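Local coordinates for kinetochore protein mis18 (PDB 5J6P) that recruits the centromeric histone CENP-A as part of a larger complex, keeping kinetochores and the mitotic spindle intact and histones of the central centromere core deacetylated, at residues A[6-11]-A[94-99]; A[12-17]-A[63-68]; A[42-47]-A[59-64]; A[55-60]-A[73-78]. One frame throughout, in Å; residues are numbered along the deposited sequence.

Contact 1. Residues A[6-11]-A[94-99]. With ZN (zinc ion), chain D.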
# COMPACT_ATOMS: atom_id res chain seq x y z
N VAL A 6 -0.87 -6.10 -2.27
CA VAL A 6 -1.10 -4.77 -2.84
C VAL A 6 0.18 -4.31 -3.49
O VAL A 6 1.27 -4.70 -3.04
CB VAL A 6 -1.52 -3.79 -1.74
CG1 VAL A 6 -1.24 -2.35 -2.12
CG2 VAL A 6 -3.00 -3.96 -1.46
N PHE A 7 0.06 -3.50 -4.54
CA PHE A 7 1.21 -3.13 -5.37
C PHE A 7 1.47 -1.66 -5.37
O PHE A 7 0.54 -0.87 -5.58
CB PHE A 7 0.99 -3.60 -6.82
CG PHE A 7 0.75 -5.06 -6.93
CD1 PHE A 7 1.78 -5.94 -6.65
CD2 PHE A 7 -0.50 -5.56 -7.23
CE1 PHE A 7 1.57 -7.30 -6.69
CE2 PHE A 7 -0.71 -6.92 -7.28
CZ PHE A 7 0.32 -7.79 -7.01
N GLN A 8 2.75 -1.31 -5.23
CA GLN A 8 3.17 0.09 -5.26
C GLN A 8 4.40 0.40 -6.09
O GLN A 8 5.32 -0.39 -6.14
CB GLN A 8 3.54 0.53 -3.86
CG GLN A 8 2.61 0.18 -2.72
CD GLN A 8 3.34 0.36 -1.41
OE1 GLN A 8 3.17 1.39 -0.70
NE2 GLN A 8 4.24 -0.57 -1.14
N CYS A 9 4.46 1.60 -6.66
CA CYS A 9 5.67 2.07 -7.32
C CYS A 9 6.81 2.21 -6.31
O CYS A 9 6.73 3.00 -5.38
CB CYS A 9 5.42 3.40 -8.03
SG CYS A 9 6.89 4.42 -8.25
N LYS A 10 7.87 1.43 -6.52
CA LYS A 10 9.04 1.42 -5.62
C LYS A 10 9.54 2.79 -5.23
O LYS A 10 10.15 2.95 -4.15
CB LYS A 10 10.20 0.70 -6.27
CG LYS A 10 10.10 -0.82 -6.23
CD LYS A 10 11.46 -1.43 -5.88
CE LYS A 10 11.80 -2.70 -6.64
NZ LYS A 10 13.27 -2.66 -6.93
N LYS A 11 9.34 3.77 -6.11
CA LYS A 11 9.96 5.06 -5.95
C LYS A 11 9.18 5.96 -5.01
O LYS A 11 9.75 6.49 -4.11
CB LYS A 11 10.07 5.76 -7.30
CG LYS A 11 11.23 6.73 -7.32
CD LYS A 11 10.96 8.02 -8.05
CE LYS A 11 12.08 9.01 -7.76
NZ LYS A 11 12.61 9.64 -8.99
N LYS A 94 10.18 -2.61 -10.84
CA LYS A 94 9.72 -1.27 -10.60
C LYS A 94 8.55 -1.22 -9.65
O LYS A 94 8.08 -0.15 -9.35
CB LYS A 94 9.30 -0.67 -11.95
CG LYS A 94 10.46 -0.46 -12.94
CD LYS A 94 11.15 0.85 -12.59
CE LYS A 94 12.28 1.21 -13.51
NZ LYS A 94 12.73 2.58 -13.11
N LEU A 95 8.07 -2.36 -9.18
CA LEU A 95 6.90 -2.41 -8.30
C LEU A 95 7.36 -3.00 -6.99
O LEU A 95 8.53 -3.39 -6.86
CB LEU A 95 5.77 -3.28 -8.87
CG LEU A 95 4.81 -2.68 -9.87
CD1 LEU A 95 3.82 -1.77 -9.20
CD2 LEU A 95 5.55 -1.91 -10.95
N GLN A 96 6.43 -3.03 -6.02
CA GLN A 96 6.67 -3.61 -4.71
C GLN A 96 5.38 -4.26 -4.24
O GLN A 96 4.29 -3.77 -4.54
CB GLN A 96 7.02 -2.50 -3.75
CG GLN A 96 8.26 -2.75 -2.95
CD GLN A 96 8.48 -1.61 -1.99
OE1 GLN A 96 7.53 -1.08 -1.42
NE2 GLN A 96 9.74 -1.20 -1.83
N ALA A 97 5.50 -5.36 -3.52
CA ALA A 97 4.31 -6.09 -3.05
C ALA A 97 4.24 -6.06 -1.55
O ALA A 97 5.27 -6.12 -0.83
CB ALA A 97 4.29 -7.52 -3.55
N TYR A 98 3.02 -5.90 -1.08
CA TYR A 98 2.76 -5.99 0.31
C TYR A 98 1.63 -7.00 0.45
O TYR A 98 0.47 -6.72 0.03
CB TYR A 98 2.38 -4.62 0.90
CG TYR A 98 1.80 -4.77 2.28
CD1 TYR A 98 2.64 -5.05 3.39
CD2 TYR A 98 0.42 -4.70 2.49
CE1 TYR A 98 2.10 -5.26 4.65
CE2 TYR A 98 -0.12 -4.89 3.75
CZ TYR A 98 0.72 -5.17 4.81
OH TYR A 98 0.16 -5.38 6.03
N GLN A 99 1.99 -8.16 1.02
CA GLN A 99 1.00 -9.19 1.33
C GLN A 99 0.47 -8.92 2.71
O GLN A 99 1.25 -8.85 3.65
CB GLN A 99 1.57 -10.61 1.26
CG GLN A 99 0.44 -11.64 1.11
CD GLN A 99 0.87 -13.09 1.27
OE1 GLN A 99 2.05 -13.39 1.49
NE2 GLN A 99 -0.10 -14.01 1.16
ZN ZN D . 5.88 6.47 -8.52

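Contact 2. Residues A[12-17]-A[63-68]. With ZN (zinc ion), chain D.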
# COMPACT_ATOMS: atom_id res chain seq x y z
N CYS A 12 7.87 6.08 -5.23
CA CYS A 12 7.04 6.96 -4.40
C CYS A 12 6.07 6.21 -3.48
O CYS A 12 5.51 6.81 -2.56
CB CYS A 12 6.26 7.94 -5.29
SG CYS A 12 4.85 7.21 -6.15
N PHE A 13 5.88 4.92 -3.72
CA PHE A 13 4.92 4.12 -2.91
C PHE A 13 3.44 4.35 -3.23
O PHE A 13 2.55 3.97 -2.47
CB PHE A 13 5.17 4.30 -1.41
CG PHE A 13 6.41 3.65 -0.86
CD1 PHE A 13 7.22 2.80 -1.60
CD2 PHE A 13 6.74 3.86 0.47
CE1 PHE A 13 8.33 2.21 -1.05
CE2 PHE A 13 7.84 3.26 1.03
CZ PHE A 13 8.65 2.44 0.26
N GLN A 14 3.15 4.96 -4.37
CA GLN A 14 1.78 5.02 -4.78
C GLN A 14 1.26 3.63 -5.06
O GLN A 14 1.89 2.85 -5.78
CB GLN A 14 1.63 5.88 -6.03
CG GLN A 14 0.17 5.97 -6.44
CD GLN A 14 -0.09 6.95 -7.55
OE1 GLN A 14 0.73 7.15 -8.49
NE2 GLN A 14 -1.27 7.54 -7.49
N ILE A 15 0.09 3.32 -4.53
CA ILE A 15 -0.54 2.03 -4.80
C ILE A 15 -1.16 2.11 -6.17
O ILE A 15 -1.94 3.02 -6.41
CB ILE A 15 -1.62 1.68 -3.78
CG1 ILE A 15 -0.95 1.28 -2.47
CG2 ILE A 15 -2.51 0.55 -4.28
CD1 ILE A 15 -1.87 1.37 -1.27
N VAL A 16 -0.82 1.15 -7.03
CA VAL A 16 -1.33 1.10 -8.40
C VAL A 16 -2.40 0.00 -8.61
O VAL A 16 -3.24 0.11 -9.50
CB VAL A 16 -0.18 0.94 -9.41
CG1 VAL A 16 0.82 2.09 -9.25
CG2 VAL A 16 0.51 -0.41 -9.27
N GLY A 17 -2.35 -1.06 -7.81
CA GLY A 17 -3.45 -1.99 -7.73
C GLY A 17 -3.20 -3.09 -6.73
O GLY A 17 -2.32 -2.95 -5.87
N CYS A 63 4.01 6.18 -13.51
CA CYS A 63 3.37 6.50 -12.24
C CYS A 63 3.08 8.00 -12.16
O CYS A 63 3.98 8.81 -12.00
CB CYS A 63 4.27 6.08 -11.07
SG CYS A 63 3.98 7.00 -9.54
N THR A 64 1.80 8.34 -12.28
CA THR A 64 1.36 9.75 -12.30
C THR A 64 1.98 10.65 -11.25
O THR A 64 2.08 11.84 -11.48
CB THR A 64 -0.12 9.90 -12.02
OG1 THR A 64 -0.45 9.02 -10.95
CG2 THR A 64 -0.92 9.58 -13.26
N ARG A 65 2.38 10.09 -10.12
CA ARG A 65 3.11 10.84 -9.11
C ARG A 65 4.62 11.00 -9.37
O ARG A 65 5.10 12.12 -9.37
CB ARG A 65 2.88 10.22 -7.73
CG ARG A 65 3.60 10.98 -6.63
CD ARG A 65 2.98 10.80 -5.28
NE ARG A 65 1.78 11.61 -5.18
CZ ARG A 65 0.57 11.14 -4.88
NH1 ARG A 65 0.35 9.82 -4.59
NH2 ARG A 65 -0.45 12.01 -4.85
N CYS A 66 5.34 9.89 -9.54
CA CYS A 66 6.79 9.92 -9.63
C CYS A 66 7.30 9.85 -11.06
O CYS A 66 8.50 9.75 -11.30
CB CYS A 66 7.41 8.80 -8.80
SG CYS A 66 7.56 7.22 -9.67
N ASN A 67 6.38 9.88 -12.02
CA ASN A 67 6.77 9.82 -13.46
C ASN A 67 7.64 8.64 -13.91
O ASN A 67 8.09 8.61 -15.01
CB ASN A 67 7.47 11.11 -13.88
CG ASN A 67 6.61 12.32 -13.66
OD1 ASN A 67 5.43 12.34 -14.02
ND2 ASN A 67 7.17 13.34 -13.05
N GLU A 68 7.85 7.65 -13.07
CA GLU A 68 8.67 6.54 -13.42
C GLU A 68 7.90 5.63 -14.39
O GLU A 68 6.68 5.48 -14.31
CB GLU A 68 9.04 5.78 -12.15
CG GLU A 68 10.27 4.91 -12.29
CD GLU A 68 11.57 5.68 -12.16
OE1 GLU A 68 11.63 6.85 -12.53
OE2 GLU A 68 12.55 5.09 -11.68
ZN ZN D . 5.88 6.47 -8.52

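Contact 3. Residues A[42-47]-A[59-64]. With ZN (zinc ion), chain D.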
# COMPACT_ATOMS: atom_id res chain seq x y z
N VAL A 42 -1.88 6.11 -12.89
CA VAL A 42 -1.10 5.57 -14.01
C VAL A 42 -1.45 6.29 -15.30
O VAL A 42 -2.63 6.58 -15.53
CB VAL A 42 -1.31 4.02 -14.02
CG1 VAL A 42 -1.93 3.49 -15.29
CG2 VAL A 42 -0.02 3.31 -13.68
N ARG A 43 -0.42 6.59 -16.10
CA ARG A 43 -0.54 7.34 -17.37
C ARG A 43 -0.02 6.47 -18.51
O ARG A 43 1.04 5.87 -18.39
CB ARG A 43 0.32 8.60 -17.29
CG ARG A 43 0.27 9.59 -18.47
CD ARG A 43 1.45 10.60 -18.48
NE ARG A 43 1.73 11.03 -17.12
CZ ARG A 43 2.91 11.02 -16.49
NH1 ARG A 43 4.04 10.68 -17.08
NH2 ARG A 43 2.96 11.43 -15.23
N VAL A 44 -0.75 6.41 -19.63
CA VAL A 44 -0.32 5.70 -20.83
C VAL A 44 0.36 6.73 -21.72
O VAL A 44 -0.28 7.70 -22.09
CB VAL A 44 -1.53 5.13 -21.60
CG1 VAL A 44 -1.07 4.29 -22.78
CG2 VAL A 44 -2.40 4.27 -20.69
N GLU A 45 1.62 6.56 -22.07
CA GLU A 45 2.32 7.52 -22.94
C GLU A 45 1.95 7.25 -24.41
O GLU A 45 1.90 6.11 -24.82
CB GLU A 45 3.85 7.42 -22.77
CG GLU A 45 4.39 7.38 -21.34
CD GLU A 45 4.05 8.61 -20.50
OE1 GLU A 45 3.74 9.69 -21.05
OE2 GLU A 45 4.11 8.50 -19.27
N ASP A 46 1.76 8.30 -25.21
CA ASP A 46 1.21 8.15 -26.61
C ASP A 46 2.17 7.67 -27.74
O ASP A 46 1.71 7.41 -28.83
CB ASP A 46 0.37 9.38 -27.07
CG ASP A 46 0.80 10.69 -26.42
OD1 ASP A 46 2.01 11.02 -26.49
OD2 ASP A 46 -0.09 11.38 -25.83
N THR A 47 3.47 7.58 -27.48
CA THR A 47 4.36 6.75 -28.29
C THR A 47 3.94 5.26 -28.21
O THR A 47 3.54 4.78 -27.14
CB THR A 47 5.82 6.81 -27.76
OG1 THR A 47 6.12 8.14 -27.31
CG2 THR A 47 6.88 6.30 -28.81
N SER A 59 2.34 0.67 -25.44
CA SER A 59 2.61 2.01 -24.96
C SER A 59 3.12 1.89 -23.51
O SER A 59 2.64 1.05 -22.75
CB SER A 59 1.35 2.83 -25.03
OG SER A 59 1.08 3.15 -26.38
N GLU A 60 4.10 2.71 -23.16
CA GLU A 60 4.64 2.75 -21.80
C GLU A 60 3.65 3.23 -20.73
O GLU A 60 2.85 4.12 -21.01
CB GLU A 60 5.85 3.64 -21.79
CG GLU A 60 7.06 2.97 -22.42
CD GLU A 60 8.30 3.83 -22.30
OE1 GLU A 60 8.16 5.08 -22.40
OE2 GLU A 60 9.40 3.24 -22.10
N LEU A 61 3.68 2.61 -19.53
CA LEU A 61 2.92 3.06 -18.34
C LEU A 61 3.82 3.78 -17.34
O LEU A 61 4.84 3.20 -16.89
CB LEU A 61 2.34 1.89 -17.59
CG LEU A 61 1.03 1.24 -17.95
CD1 LEU A 61 0.74 0.15 -16.92
CD2 LEU A 61 -0.06 2.29 -18.00
N SER A 62 3.39 4.98 -16.93
CA SER A 62 4.10 5.84 -15.95
C SER A 62 3.31 6.06 -14.63
O SER A 62 2.09 6.14 -14.70
CB SER A 62 4.34 7.18 -16.60
OG SER A 62 5.20 7.07 -17.73
N CYS A 63 4.01 6.18 -13.51
CA CYS A 63 3.37 6.50 -12.24
C CYS A 63 3.08 8.00 -12.16
O CYS A 63 3.98 8.81 -12.00
CB CYS A 63 4.27 6.08 -11.07
SG CYS A 63 3.98 7.00 -9.54
N THR A 64 1.80 8.34 -12.28
CA THR A 64 1.36 9.75 -12.30
C THR A 64 1.98 10.65 -11.25
O THR A 64 2.08 11.84 -11.48
CB THR A 64 -0.12 9.90 -12.02
OG1 THR A 64 -0.45 9.02 -10.95
CG2 THR A 64 -0.92 9.58 -13.26
ZN ZN D . 5.88 6.47 -8.52

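Contact 4. Residues A[55-60]-A[73-78]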
# COMPACT_ATOMS: atom_id res chain seq x y z
N LEU A 55 7.15 -8.41 -32.32
CA LEU A 55 5.84 -9.05 -32.46
C LEU A 55 4.64 -8.27 -31.90
O LEU A 55 3.54 -8.32 -32.50
CB LEU A 55 5.87 -10.46 -31.87
CG LEU A 55 5.98 -11.57 -32.93
CD1 LEU A 55 6.27 -12.91 -32.25
CD2 LEU A 55 4.71 -11.62 -33.79
N CYS A 56 4.81 -7.58 -30.77
CA CYS A 56 3.69 -6.85 -30.18
C CYS A 56 3.92 -5.36 -30.20
O CYS A 56 5.03 -4.90 -30.47
CB CYS A 56 3.45 -7.30 -28.76
SG CYS A 56 3.76 -9.04 -28.55
N VAL A 57 2.85 -4.63 -29.93
CA VAL A 57 2.92 -3.18 -29.80
C VAL A 57 2.34 -2.70 -28.45
O VAL A 57 1.17 -2.95 -28.10
CB VAL A 57 2.25 -2.50 -31.01
CG1 VAL A 57 2.02 -1.01 -30.79
CG2 VAL A 57 3.09 -2.76 -32.25
N TYR A 58 3.17 -1.96 -27.72
CA TYR A 58 2.81 -1.44 -26.42
C TYR A 58 3.12 0.03 -26.28
O TYR A 58 4.03 0.57 -26.91
CB TYR A 58 3.55 -2.19 -25.35
CG TYR A 58 5.03 -1.91 -25.30
CD1 TYR A 58 5.53 -0.82 -24.59
CD2 TYR A 58 5.94 -2.75 -25.91
CE1 TYR A 58 6.87 -0.56 -24.52
CE2 TYR A 58 7.30 -2.50 -25.84
CZ TYR A 58 7.75 -1.40 -25.15
OH TYR A 58 9.08 -1.13 -25.06
N SER A 59 2.34 0.67 -25.44
CA SER A 59 2.61 2.01 -24.96
C SER A 59 3.12 1.89 -23.51
O SER A 59 2.64 1.05 -22.75
CB SER A 59 1.35 2.83 -25.03
OG SER A 59 1.08 3.15 -26.38
N GLU A 60 4.10 2.71 -23.16
CA GLU A 60 4.64 2.75 -21.80
C GLU A 60 3.65 3.23 -20.73
O GLU A 60 2.85 4.12 -21.01
CB GLU A 60 5.85 3.64 -21.79
CG GLU A 60 7.06 2.97 -22.42
CD GLU A 60 8.30 3.83 -22.30
OE1 GLU A 60 8.16 5.08 -22.40
OE2 GLU A 60 9.40 3.24 -22.10
N VAL A 73 1.18 -1.10 -21.66
CA VAL A 73 -0.06 -1.68 -22.16
C VAL A 73 0.21 -2.19 -23.54
O VAL A 73 0.45 -1.38 -24.45
CB VAL A 73 -1.16 -0.63 -22.28
CG1 VAL A 73 -2.43 -1.28 -22.82
CG2 VAL A 73 -1.42 0.01 -20.92
N TYR A 74 0.13 -3.50 -23.72
CA TYR A 74 0.18 -4.07 -25.08
C TYR A 74 -1.13 -3.76 -25.80
O TYR A 74 -2.20 -4.17 -25.35
CB TYR A 74 0.47 -5.54 -25.04
CG TYR A 74 1.88 -5.78 -24.57
CD1 TYR A 74 2.20 -5.84 -23.24
CD2 TYR A 74 2.91 -5.89 -25.47
CE1 TYR A 74 3.50 -6.06 -22.83
CE2 TYR A 74 4.22 -6.07 -25.07
CZ TYR A 74 4.51 -6.16 -23.75
OH TYR A 74 5.80 -6.34 -23.34
N ASN A 75 -1.03 -2.97 -26.88
CA ASN A 75 -2.18 -2.54 -27.68
C ASN A 75 -2.50 -3.52 -28.81
O ASN A 75 -3.68 -3.69 -29.16
CB ASN A 75 -1.94 -1.15 -28.30
CG ASN A 75 -1.28 -0.18 -27.34
OD1 ASN A 75 -1.94 0.40 -26.47
ND2 ASN A 75 0.01 0.02 -27.50
N SER A 76 -1.44 -4.16 -29.35
CA SER A 76 -1.54 -5.10 -30.44
C SER A 76 -0.73 -6.31 -30.15
O SER A 76 0.46 -6.22 -29.89
CB SER A 76 -1.02 -4.53 -31.76
OG SER A 76 -1.76 -3.40 -32.13
N THR A 77 -1.39 -7.45 -30.27
CA THR A 77 -0.79 -8.74 -30.00
C THR A 77 -1.19 -9.76 -31.07
O THR A 77 -2.15 -9.53 -31.85
CB THR A 77 -1.26 -9.26 -28.63
OG1 THR A 77 -2.69 -9.07 -28.49
CG2 THR A 77 -0.57 -8.50 -27.54
N PRO A 78 -0.44 -10.90 -31.10
CA PRO A 78 -0.86 -12.13 -31.73
C PRO A 78 -2.05 -12.73 -30.98
O PRO A 78 -2.57 -12.07 -30.09
CB PRO A 78 0.34 -13.05 -31.49
CG PRO A 78 1.50 -12.14 -31.52
CD PRO A 78 0.99 -10.96 -30.74

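Contact 1. Residues A[6-11]-A[94-99]
Val6 turns both backbone polar atoms to Tyr98: Val6 N donates to Tyr98 O (2.7 Å) from above the carbonyl plane, and Val6 O accepts from Tyr98 N (2.9 Å) in the plane of its own carbonyl. The side chains of this hydrogen-bonded pair share a face that meets the second subunit, where compact Val6 packs on its Leu100 and Tyr98 OH bonds to its Asp18. Phe7 faces Ala97 in a non-hydrogen-bonded pair and sends its ring to the other face. Its CB lies 4.1 Å from Leu95 CD1. With CG anti to the carbonyl carbon (chi1 -58°), the ring meets that of Phe32 and its atom CE1 touches the methyl CB of Ala97 at 4.2 Å; so small a partner suits the flank of a large ring. Strand 5-9 is the middle one of three antiparallel strands in the zinc-binding Yippee-Mis18 domain, so the backbone of Phe7 bonds on its other side to Val16 and Gly17. Gln8 N then reaches Gln96 O (3.0 Å), and the two glutamines cross obliquely on the Val6 face, their amide planes 52° apart. At Cys9 the side chain leaves the partner strand; SG, anti to the backbone N (chi1 155°), ligates zinc at 2.3 Å. Beyond the strand, Lys10 N bonds to Lys94 O (3.2 Å), while its bent aliphatic chain runs past Leu95 O, and NZ makes a weak hydrogen bond to Asp93 O.

Contact 2. Residues A[12-17]-A[63-68]
Arg65 reaches from the loop 63-68 over the turn that carries Cys12, its CG anti to the backbone N (chi1 -179°). CB rests 3.9 Å from Cys12 SG, and CG and CD pass the same sulfur at only slightly greater range, so three methylenes lie alongside the thiolate. A bend at chi3 (-77°) then swings the guanidinium beside the Gln14 amide, the two planes 44° apart, while the side chain also packs on Phe13 of the second subunit. A long, flexible arginine suits this role, apolar alongside the sulfur and polar at its end. Gln14, extended beyond CG, lays its amide against Cys63, Thr64 and Arg65. An alanine here would probably strip that flank of the metal site and loosen the packing between the two segments. Backbone amides meet the sulfurs: Gln14 N donates to Cys12 SG (3.3 Å) and Cys66 N to Cys63 SG (3.2 Å), which would probably temper their negative charge. Cys63 SG and Cys66 SG each bind zinc at 2.2 Å; Cys12 SG, modelled at 2.7 Å from the ion, is the remaining ligand beside Cys9. Two CxxC pairs, 9/12 and 63/66, joined through one metal make this a four-cysteine zinc site.

Contact 3. Residues A[42-47]-A[59-64]
In this hairpin, Glu45 OE2 accepts from two donors. Ser62 OG gives it a hydrogen bond on the anti lone pair, and Arg43 NH1 a salt bridge (3.1 Å) on the syn lone pair, tilted 27° from the guanidinium plane. The glutamate reaches both by folding at chi2 (-61°), and the positive partner is likely to keep its carboxylate ionised. Arg43 NH2 is satisfied by Asn67, in the zinc loop, so one guanidinium ties the Glu45 carboxylate to that loop. A leucine in place of this arginine has no guanidinium to make either link, and would probably leave the Glu45 charge less well balanced and the loop less firmly tied. Backbone groups are paired regularly: Arg43 N to Ser62 O and Ser62 N to Arg43 O, each 2.9 Å and in the carbonyl plane, then Glu45 N to Glu60 O (2.9 Å) almost along the C=O axis. Further on, Ser59 OG donates to Thr47 O (3.0 Å), approaching above the carbonyl plane; a small hydroxyl suits this buried position, and Ser59 CB leans on Val44 CG1. On the face away from Arg43 and Ser62, Leu61 CD2 lies 3.5 Å from Val42 CG1 and 4.1 Å from Val44 CG2. Leu61 packs on Val73 of strand 69-76 and on Tyr88 and Phe90 of strand 88-91, while strand 42-50 forms the outermost strand of the six-stranded sheet within this chain.

Contact 4. Residues A[55-60]-A[73-78]
A classic beta bulge shapes this antiparallel hairpin, with Asn75 and Ser76 both facing Val57. Val57 O is its pivot, accepting Ser76 N (3.1 Å) on a lone pair and Asn75 N nearly along the C=O axis. Val57 N returns a straight bond to Ser76 O (2.9 Å). Asn75 takes helix-like backbone angles (psi -33°), which insert the extra residue, and the register shifts by one before Tyr58 pairs with Tyr74. Regular pairing resumes as Val73 N donates to Ser59 O (2.8 Å) and Ser59 N to Val73 O. On the tyrosine face, Tyr58 CB sits over one face of the Tyr74 ring, 4.0 Å from its centroid, in a CH-pi contact. The rings point the same way, side by side, their planes at 59°. The Tyr58 ring is turned this way by its CG standing between the backbone N and the carbonyl carbon (chi1 71°), and Lys72 engages it by cation-pi. Cys56 CB touches Tyr74 CD2 at 3.6 Å, slim enough to fit beside the ring, while its sulfur meets the Pro78 ring carbon CD. Farther out, Ser51 OG holds Cys56 N, and Arg85 holds the Thr77 hydroxyl where the strand gives way to loop. Short and polar, Asn75 curls back over the bulge, its ND2 making a weak bond to Val57 O and another, at 3.5 Å, to Ser59 OG, a hydroxyl that bonds chiefly to Thr47 O.

Overall arrangement
Two antiparallel sheets share the four contacts. Contact 1 joins strands 5-9 and 95-99, from near the two ends of the chain, in the three-stranded sheet, so its span encloses the others; contacts 3 and 4 follow on consecutive strands of the six-stranded sheet, about 13 Å apart between centres and sharing strand 57-63. Contact 2, whose segment 12-17 enters strand 15-18 beside strand 5-9, bridges the sheets through zinc, its centre about 9 Å from contact 1 and 11 Å from contact 3. The metal thus fastens the small sheet to the end of strand 57-63. Contact 4 lies across the chain's centre, about 23 Å from contact 1, whereas contacts 1 and 2 meet the second subunit.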